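Caspase-3 (Porites astreoides, PDB 6WI4) probably acts as a cysteine protease of the caspase family, cleaving target proteins after aspartate during coral apoptosis. Local coordinates at residues Lys121-Phe126 against Ala145-Ala150. Residues are numbered along the deposited sequence; the frame is centred on the assembly and turned at random.
Sequences KPKMFF and ADFVYA
The buried side chain of Lys123 lies over one face of the Phe147 ring, its CE 3.7 Å from the ring centroid in a CH-pi contact, while its ammonium group reaches past the ring to backbone carbonyls and a water. The two residues are paired on neighbouring parallel strands, side chains on the same side of the central sheet of the caspase fold, where strand 123-128 runs between strands 83-88 and 147-151. Bends at chi3 (-89°) and chi4 (-75°) fold the lysine chain back, so that NZ donates to Lys121 O at 2.9 Å, in the plane of that carbonyl. NZ also bonds to Leu118 O and to a water that donates to Ala145 O and, at 2.6 Å, to Asp146 OD2; this water bridges the opposite charges, while Asp146 OD1 forms a salt bridge with Arg223 and a hydrogen bond with Tyr4. A leucine in place of Lys123 would probably leave the Lys121 and Leu118 carbonyls without this donor and the Asp146 carboxylate without its water-linked positive charge. Further along, Phe125 CE1 meets the edge of the Phe147 ring in its plane, and Tyr149 completes the aromatic cluster beside Thr109 of helix 105-110. Met124 and Val148 pack side by side on the other face of the sheet. Four backbone hydrogen bonds join the two segments, ending with Ala150 N to Phe125 O at 2.7 Å.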
# COMPACT_ATOMS: atom_id res chain seq x y z
N LYS A 121 -1.26 -3.48 17.91
CA LYS A 121 -0.84 -4.34 16.82
C LYS A 121 -0.54 -3.52 15.56
O LYS A 121 -1.19 -2.51 15.31
CB LYS A 121 -1.94 -5.37 16.49
CG LYS A 121 -2.23 -6.31 17.66
CD LYS A 121 -3.40 -7.23 17.37
CE LYS A 121 -3.67 -8.13 18.59
NZ LYS A 121 -4.95 -8.90 18.42
N PRO A 122 0.44 -3.95 14.76
CA PRO A 122 0.79 -3.19 13.56
C PRO A 122 -0.34 -3.17 12.55
O PRO A 122 -0.94 -4.20 12.23
CB PRO A 122 2.03 -3.91 13.03
CG PRO A 122 2.08 -5.22 13.73
CD PRO A 122 1.36 -5.07 15.02
N LYS A 123 -0.62 -1.97 12.05
CA LYS A 123 -1.64 -1.72 11.03
C LYS A 123 -0.91 -1.12 9.84
O LYS A 123 -0.51 0.05 9.89
CB LYS A 123 -2.73 -0.80 11.56
CG LYS A 123 -3.45 -1.38 12.79
CD LYS A 123 -4.22 -0.33 13.57
CE LYS A 123 -3.38 0.35 14.65
NZ LYS A 123 -3.16 -0.52 15.85
N MET A 124 -0.73 -1.92 8.80
CA MET A 124 0.10 -1.55 7.66
C MET A 124 -0.79 -1.15 6.49
O MET A 124 -1.68 -1.91 6.10
CB MET A 124 1.00 -2.71 7.25
CG MET A 124 1.99 -3.12 8.31
SD MET A 124 2.70 -4.74 7.96
CE MET A 124 1.62 -5.77 8.95
N PHE A 125 -0.51 0.00 5.90
CA PHE A 125 -1.22 0.47 4.71
C PHE A 125 -0.22 0.67 3.58
O PHE A 125 0.82 1.30 3.78
CB PHE A 125 -1.97 1.77 5.01
CG PHE A 125 -3.15 1.58 5.89
CD1 PHE A 125 -2.99 1.32 7.24
CD2 PHE A 125 -4.43 1.60 5.37
CE1 PHE A 125 -4.09 1.12 8.06
CE2 PHE A 125 -5.52 1.40 6.18
CZ PHE A 125 -5.35 1.16 7.52
N PHE A 126 -0.52 0.10 2.41
CA PHE A 126 0.32 0.24 1.23
C PHE A 126 -0.48 0.92 0.13
O PHE A 126 -1.60 0.49 -0.18
CB PHE A 126 0.81 -1.12 0.72
CG PHE A 126 1.59 -1.90 1.73
CD1 PHE A 126 0.95 -2.73 2.64
CD2 PHE A 126 2.98 -1.84 1.75
CE1 PHE A 126 1.67 -3.47 3.57
CE2 PHE A 126 3.70 -2.57 2.69
CZ PHE A 126 3.04 -3.39 3.59
N ALA A 145 -1.25 5.06 17.36
CA ALA A 145 0.02 4.35 17.33
C ALA A 145 -0.06 3.06 16.51
O ALA A 145 -1.13 2.49 16.27
CB ALA A 145 0.49 4.01 18.75
N ASP A 146 1.11 2.62 16.05
CA ASP A 146 1.33 1.31 15.43
C ASP A 146 0.78 1.24 14.01
O ASP A 146 0.68 0.15 13.44
CB ASP A 146 0.77 0.16 16.28
CG ASP A 146 1.23 0.23 17.72
OD1 ASP A 146 2.46 0.38 17.95
OD2 ASP A 146 0.38 0.16 18.63
N PHE A 147 0.47 2.38 13.40
CA PHE A 147 0.23 2.47 11.97
C PHE A 147 1.55 2.70 11.23
O PHE A 147 2.44 3.39 11.73
CB PHE A 147 -0.70 3.62 11.62
CG PHE A 147 -2.15 3.40 11.98
CD1 PHE A 147 -2.62 3.72 13.24
CD2 PHE A 147 -3.03 2.92 11.03
CE1 PHE A 147 -3.94 3.55 13.55
CE2 PHE A 147 -4.36 2.74 11.33
CZ PHE A 147 -4.82 3.05 12.60
N VAL A 148 1.64 2.15 10.03
CA VAL A 148 2.71 2.50 9.10
C VAL A 148 2.08 2.61 7.71
O VAL A 148 1.29 1.75 7.32
CB VAL A 148 3.89 1.51 9.14
CG1 VAL A 148 3.45 0.07 8.86
CG2 VAL A 148 4.97 1.96 8.19
N TYR A 149 2.39 3.70 7.01
CA TYR A 149 1.77 4.00 5.72
C TYR A 149 2.88 4.04 4.69
O TYR A 149 3.72 4.95 4.72
CB TYR A 149 0.99 5.32 5.76
CG TYR A 149 0.05 5.48 6.94
CD1 TYR A 149 0.49 6.06 8.13
CD2 TYR A 149 -1.28 5.08 6.87
CE1 TYR A 149 -0.37 6.23 9.21
CE2 TYR A 149 -2.14 5.24 7.95
CZ TYR A 149 -1.68 5.83 9.11
OH TYR A 149 -2.52 6.01 10.20
N ALA A 150 2.91 3.05 3.81
CA ALA A 150 3.95 2.92 2.80
C ALA A 150 3.41 3.47 1.49
O ALA A 150 2.58 2.83 0.84
CB ALA A 150 4.39 1.47 2.67
O HOH W 1 -2.22 0.56 18.48